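Local coordinates for EIAV protease (Equine infectious anemia virus, PDB 1FMB), which cleaves peptide bonds of the viral polyprotein as a homodimeric retroviral aspartyl protease whose active site is shared by its two subunits, at the interface of chains A and B. Numbering follows the deposited sequence. Chains: chain A/B, EIAV protease.

Contact 1: the interface of chains A and B. Residues chain A 1, 99-103; chain B 101-103.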
ATOM      1  N   VAL A   1       5.658  17.994  -3.224  1.00 20.32           N
ATOM      2  CA  VAL A   1       5.440  17.468  -4.601  1.00 19.47           C
ATOM      3  C   VAL A   1       4.218  16.549  -4.546  1.00 16.19           C
ATOM      4  O   VAL A   1       3.801  16.077  -3.501  1.00 21.04           O
ATOM      5  CB  VAL A   1       6.550  16.752  -5.391  1.00 28.10           C
ATOM      6  CG1 VAL A   1       7.838  17.566  -5.538  1.00 27.34           C
ATOM      7  CG2 VAL A   1       6.900  15.446  -4.679  1.00 25.98           C
ATOM      8  N   GLY A  99       4.163  14.680   7.083  1.00 17.99           N
ATOM      9  CA  GLY A  99       3.150  15.599   6.581  1.00 14.87           C
ATOM     10  C   GLY A  99       2.544  15.125   5.283  1.00 16.39           C
ATOM     11  O   GLY A  99       1.900  15.924   4.620  1.00 16.15           O
ATOM     12  N   ALA A 100       2.684  13.873   4.836  1.00 14.59           N
ATOM     13  CA  ALA A 100       2.121  13.424   3.567  1.00 16.86           C
ATOM     14  C   ALA A 100       0.601  13.332   3.671  1.00 15.24           C
ATOM     15  O   ALA A 100       0.072  13.165   4.753  1.00 17.44           O
ATOM     16  CB  ALA A 100       2.561  11.991   3.220  1.00 16.18           C
ATOM     17  N   LYS A 101      -0.105  13.551   2.593  1.00 13.07           N
ATOM     18  CA  LYS A 101      -1.571  13.441   2.692  1.00 13.88           C
ATOM     19  C   LYS A 101      -2.065  12.825   1.391  1.00 11.97           C
ATOM     20  O   LYS A 101      -1.485  13.023   0.328  1.00 11.19           O
ATOM     21  CB  LYS A 101      -2.193  14.816   2.948  0.50 16.04           C
ATOM     22  CG  LYS A 101      -1.965  15.734   1.757  0.50 15.04           C
ATOM     23  CD  LYS A 101      -2.578  17.115   1.941  0.50 21.09           C
ATOM     24  CE  LYS A 101      -2.124  17.699   3.273  0.50 19.44           C
ATOM     25  NZ  LYS A 101      -2.342  19.179   3.270  0.50 21.82           N
ATOM     26  N   LEU A 102      -3.156  12.056   1.419  1.00 10.26           N
ATOM     27  CA  LEU A 102      -3.707  11.498   0.202  1.00  7.74           C
ATOM     28  C   LEU A 102      -5.009  12.319  -0.072  1.00 12.99           C
ATOM     29  O   LEU A 102      -5.785  12.477   0.901  1.00 12.51           O
ATOM     30  CB  LEU A 102      -4.249  10.048   0.494  1.00  7.28           C
ATOM     31  CG  LEU A 102      -4.837   9.331  -0.684  1.00 10.15           C
ATOM     32  CD1 LEU A 102      -3.859   9.104  -1.829  1.00 13.02           C
ATOM     33  CD2 LEU A 102      -5.216   7.869  -0.351  1.00 18.41           C
ATOM     34  N   VAL A 103      -5.160  12.810  -1.270  1.00  9.81           N
ATOM     35  CA  VAL A 103      -6.323  13.609  -1.624  1.00 15.48           C
ATOM     36  C   VAL A 103      -7.175  12.864  -2.635  1.00 18.87           C
ATOM     37  O   VAL A 103      -6.677  12.552  -3.707  1.00 18.89           O
ATOM     38  CB  VAL A 103      -5.926  14.898  -2.340  1.00 14.64           C
ATOM     39  CG1 VAL A 103      -7.029  15.927  -2.548  1.00 20.47           C
ATOM     40  CG2 VAL A 103      -4.855  15.593  -1.507  1.00 15.02           C
TER
ATOM     41  N   LYS B 101      -4.524  11.839  -5.454  1.00 13.07           N
ATOM     42  CA  LYS B 101      -3.109  12.228  -5.585  1.00 13.88           C
ATOM     43  C   LYS B 101      -2.483  12.119  -4.203  1.00 11.97           C
ATOM     44  O   LYS B 101      -3.136  12.326  -3.185  1.00 11.19           O
ATOM     45  CB  LYS B 101      -2.995  13.644  -6.156  0.50 16.04           C
ATOM     46  CG  LYS B 101      -3.575  14.658  -5.183  0.50 15.04           C
ATOM     47  CD  LYS B 101      -3.476  16.092  -5.684  0.50 21.09           C
ATOM     48  CE  LYS B 101      -4.053  16.180  -7.091  0.50 19.44           C
ATOM     49  NZ  LYS B 101      -4.364  17.606  -7.416  0.50 21.82           N
ATOM     50  N   LEU B 102      -1.192  11.791  -4.107  1.00 10.26           N
ATOM     51  CA  LEU B 102      -0.529  11.737  -2.820  1.00  7.74           C
ATOM     52  C   LEU B 102       0.393  12.998  -2.782  1.00 12.99           C
ATOM     53  O   LEU B 102       1.103  13.203  -3.796  1.00 12.51           O
ATOM     54  CB  LEU B 102       0.496  10.541  -2.814  1.00  7.28           C
ATOM     55  CG  LEU B 102       1.250  10.345  -1.534  1.00 10.15           C
ATOM     56  CD1 LEU B 102       0.368  10.044  -0.329  1.00 13.02           C
ATOM     57  CD2 LEU B 102       2.128   9.072  -1.558  1.00 18.41           C
ATOM     58  N   VAL B 103       0.317  13.757  -1.725  1.00  9.81           N
ATOM     59  CA  VAL B 103       1.113  14.968  -1.597  1.00 15.48           C
ATOM     60  C   VAL B 103       2.131  14.804  -0.484  1.00 18.87           C
ATOM     61  O   VAL B 103       1.732  14.576   0.649  1.00 18.89           O
ATOM     62  CB  VAL B 103       0.265  16.159  -1.161  1.00 14.64           C
ATOM     63  CG1 VAL B 103       0.930  17.528  -1.223  1.00 20.47           C
ATOM     64  CG2 VAL B 103      -0.948  16.240  -2.081  1.00 15.02           C
TER

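Contact 2: the interface of chains A and B. Residues chain A 3, 5, 9, 24-26; chain B 26-27, 102, 104.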
ATOM      1  N   TYR A   3       2.207  13.231  -6.350  1.00 10.71           N
ATOM      2  CA  TYR A   3       2.343  11.993  -7.108  1.00 14.71           C
ATOM      3  C   TYR A   3       0.929  11.684  -7.581  1.00 14.90           C
ATOM      4  O   TYR A   3       0.032  11.513  -6.752  1.00 13.68           O
ATOM      5  CB  TYR A   3       2.728  10.852  -6.160  1.00 11.38           C
ATOM      6  CG  TYR A   3       4.113  11.090  -5.598  1.00 16.09           C
ATOM      7  CD1 TYR A   3       4.267  11.805  -4.433  1.00 15.61           C
ATOM      8  CD2 TYR A   3       5.195  10.501  -6.263  1.00 14.55           C
ATOM      9  CE1 TYR A   3       5.546  12.009  -3.957  1.00 20.54           C
ATOM     10  CE2 TYR A   3       6.484  10.685  -5.776  1.00 16.82           C
ATOM     11  CZ  TYR A   3       6.623  11.466  -4.650  1.00 17.60           C
ATOM     12  OH  TYR A   3       7.862  11.697  -4.110  1.00 21.71           O
ATOM     13  N   LEU A   5       0.142   9.056  -9.300  1.00  9.01           N
ATOM     14  CA  LEU A   5      -0.033   7.600  -9.339  1.00  8.40           C
ATOM     15  C   LEU A   5      -0.011   6.888 -10.653  1.00 10.08           C
ATOM     16  O   LEU A   5      -0.234   5.674 -10.724  1.00  9.80           O
ATOM     17  CB  LEU A   5      -1.219   7.170  -8.422  1.00 10.74           C
ATOM     18  CG  LEU A   5      -1.291   7.864  -7.069  1.00 14.61           C
ATOM     19  CD1 LEU A   5      -2.616   7.645  -6.317  1.00 12.84           C
ATOM     20  CD2 LEU A   5      -0.117   7.478  -6.201  1.00 10.96           C
ATOM     21  N   PRO A   9       4.778   5.606  -6.462  1.00 10.24           N
ATOM     22  CA  PRO A   9       5.268   6.834  -5.810  1.00  8.90           C
ATOM     23  C   PRO A   9       6.500   6.484  -4.966  1.00  9.13           C
ATOM     24  O   PRO A   9       6.498   5.979  -3.830  1.00 11.60           O
ATOM     25  CB  PRO A   9       4.043   7.242  -4.975  1.00  9.42           C
ATOM     26  CG  PRO A   9       3.295   5.984  -4.712  1.00  9.38           C
ATOM     27  CD  PRO A   9       3.544   5.031  -5.853  1.00  9.86           C
ATOM     28  N   LEU A  24       6.256   5.039  -1.117  1.00  7.36           N
ATOM     29  CA  LEU A  24       5.382   5.783  -0.195  1.00  6.52           C
ATOM     30  C   LEU A  24       4.028   5.035  -0.258  1.00  8.82           C
ATOM     31  O   LEU A  24       3.326   5.020  -1.284  1.00  9.86           O
ATOM     32  CB  LEU A  24       5.170   7.206  -0.719  1.00 11.46           C
ATOM     33  CG  LEU A  24       6.569   7.867  -0.944  1.00 13.77           C
ATOM     34  CD1 LEU A  24       6.382   9.272  -1.512  1.00 10.62           C
ATOM     35  CD2 LEU A  24       7.263   7.876   0.376  1.00  7.38           C
ATOM     36  N   ASP A  25       3.746   4.356   0.822  1.00  5.86           N
ATOM     37  CA  ASP A  25       2.620   3.421   0.847  1.00  4.80           C
ATOM     38  C   ASP A  25       1.523   3.652   1.868  1.00  8.52           C
ATOM     39  O   ASP A  25       1.645   3.351   3.063  1.00 10.00           O
ATOM     40  CB  ASP A  25       3.271   2.027   1.052  1.00  3.40           C
ATOM     41  CG  ASP A  25       2.330   0.828   0.913  1.00 12.91           C
ATOM     42  OD1 ASP A  25       1.135   1.077   0.616  1.00  8.15           O
ATOM     43  OD2 ASP A  25       2.857  -0.248   1.228  1.00 14.57           O
ATOM     44  N   THR A  26       0.418   4.198   1.337  1.00  7.24           N
ATOM     45  CA  THR A  26      -0.733   4.456   2.261  1.00  7.98           C
ATOM     46  C   THR A  26      -1.394   3.159   2.745  1.00  6.46           C
ATOM     47  O   THR A  26      -2.187   3.292   3.700  1.00 10.35           O
ATOM     48  CB  THR A  26      -1.823   5.334   1.634  1.00  7.09           C
ATOM     49  OG1 THR A  26      -2.299   4.689   0.431  1.00  6.74           O
ATOM     50  CG2 THR A  26      -1.213   6.652   1.154  1.00  7.81           C
TER
ATOM     51  N   THR B  26      -1.803   3.396  -2.193  1.00  7.24           N
ATOM     52  CA  THR B  26      -0.778   3.833  -3.195  1.00  7.98           C
ATOM     53  C   THR B  26       0.312   2.776  -3.414  1.00  6.46           C
ATOM     54  O   THR B  26       1.046   2.968  -4.406  1.00 10.35           O
ATOM     55  CB  THR B  26      -0.088   5.149  -2.815  1.00  7.09           C
ATOM     56  OG1 THR B  26       0.536   4.986  -1.522  1.00  6.74           O
ATOM     57  CG2 THR B  26      -1.138   6.242  -2.608  1.00  7.81           C
ATOM     58  N   GLY B  27       0.505   1.797  -2.549  1.00  5.38           N
ATOM     59  CA  GLY B  27       1.487   0.751  -2.752  1.00  4.78           C
ATOM     60  C   GLY B  27       0.943  -0.422  -3.530  1.00  7.49           C
ATOM     61  O   GLY B  27       1.635  -1.421  -3.637  1.00 13.66           O
ATOM     62  N   LEU B 102      -1.192  11.791  -4.107  1.00 10.26           N
ATOM     63  CA  LEU B 102      -0.529  11.737  -2.820  1.00  7.74           C
ATOM     64  C   LEU B 102       0.393  12.998  -2.782  1.00 12.99           C
ATOM     65  O   LEU B 102       1.103  13.203  -3.796  1.00 12.51           O
ATOM     66  CB  LEU B 102       0.496  10.541  -2.814  1.00  7.28           C
ATOM     67  CG  LEU B 102       1.250  10.345  -1.534  1.00 10.15           C
ATOM     68  CD1 LEU B 102       0.368  10.044  -0.329  1.00 13.02           C
ATOM     69  CD2 LEU B 102       2.128   9.072  -1.558  1.00 18.41           C
ATOM     70  N   LEU B 104       3.379  15.032  -0.871  1.00 19.02           N
ATOM     71  CA  LEU B 104       4.424  14.951   0.139  1.00 24.22           C
ATOM     72  C   LEU B 104       5.081  16.340   0.135  1.00 29.98           C
ATOM     73  O   LEU B 104       4.942  17.161   1.066  1.00 32.58           O
ATOM     74  CB  LEU B 104       5.393  13.840  -0.200  1.00 28.20           C
ATOM     75  CG  LEU B 104       6.260  13.327   0.958  1.00 36.20           C
ATOM     76  CD1 LEU B 104       7.694  13.215   0.477  1.00 44.46           C
ATOM     77  CD2 LEU B 104       6.222  14.210   2.201  1.00 39.01           C
ATOM     78  OXT LEU B 104       5.767  16.594  -0.875  1.00 32.06           O
TER

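Contact 1: the interface of chains A and B
A:Val103 and B:Val103 meet at the molecular two-fold, their CG2 methyls 4.0 Å apart and the two side chains crossing obliquely. Each valine holds CG1 anti to its own backbone N (chi1 -170°), which leaves CG2 anti to the carbonyl carbon, the branch that faces the symmetry mate. Flanking this pair, the aliphatic stem of each lysine runs alongside the valine of the other chain and points the same way: CG of A:Lys101 packs 3.7 Å from CB of B:Val103, and B:Lys101 does the same to A:Val103. The lysine CG takes the crowded position between backbone N and carbonyl carbon (chi1 65°), where it comes against the opposite valine. The four side chains thus form a small apolar strip on one face of the sheet. On the opposite face the leucines send one branch across, CD1 of A:Leu102 reaching 3.6 Å from the carbonyl oxygen of B:Lys101.

Around this centre the backbones of the two 101-103 strands pair antiparallel, with A:Leu102 facing B:Leu102 on the axis. The inner hydrogen bonds run from the amide N of each Val103 to the carbonyl O of the partner's Lys101; that of B:Val103 to A:Lys101 is 2.8 Å long and almost straight, 178° at the hydrogen. The outer pair, from each Lys101 N to the partner's Val103 O, is more bent. These inner and outer bonds tie the short C-terminal strands together, as in the dimer sheet typical of retroviral proteases. At the rim, A:Ala100 lies against the carbonyl of B:Val103, while the N-terminal residue A:Val1 approaches that valine from its other side, its carbonyl O 3.5 Å from CA of B:Val103.

Contact 2: the interface of chains A and B
The hydroxyl OG1 of B:Thr26 reaches across to the backbone of chain A, where it donates a hydrogen bond of 2.8 Å to the carbonyl O of A:Leu24. The donor is tilted 26° from that carbonyl plane. OG1 of B:Thr26 also accepts the amide N-H of A:Thr26 at 3.0 Å, in a nearly straight bond (171° at the hydrogen), and the twin bond joins B:Thr26 N to A:Thr26 OG1. With chi1 of 58° the hydroxyl sits between its own backbone N and carbonyl carbon, directed at the backbone of chain A between the carbonyl of A:Leu24 and the amide of A:Thr26, while CG2 of A:Thr26 meets CG2 of B:Thr26 at 3.8 Å, the side chains crossing at about a right angle.

Apolar groups surround this polar core. The tip of A:Leu5, CD2, packs obliquely on CG2 of B:Thr26, and the ring carbons CG and CD of A:Pro9 lie against the same residue. B:Leu102 wedges its two branches between chain A residues: CD2 touches CB of A:Leu24 at 3.7 Å, and CD1 approaches the methyl of A:Thr26. Farther out, its backbone pairs antiparallel with A:Tyr3, whose N donates to B:Leu102 O at 2.8 Å and whose O accepts B:Leu102 N. O of B:Leu102 also lies at the edge of the A:Tyr3 ring, in its plane, 3.5 Å from CD1 of A:Tyr3.

A:Asp25 belongs to the catalytic Asp-Thr-Gly motif, and its carboxylate OD1 lies near B:Gly27 N. This interlocking of the two threonines, known as the fireman's grip, holds the two aspartate-bearing loops together at the base of the shared active site.

The C-alpha centres of contact 1 and contact 2 lie about 7 Å apart, and B:Leu102 takes part in both. Its strand, 101-103, pairs with its counterpart from chain A in contact 1 and with the N-terminal strand 2-3 of chain A in contact 2, so the chain ends interleave in one intermolecular sheet. From that sheet the leucine side chain points towards the catalytic loops. Since the interface is two-fold symmetric, the same connection is repeated with the chains exchanged. Terminal pairing and active-site assembly are thus physically continuous, which fits a retroviral protease, an enzyme whose active site forms on dimerisation.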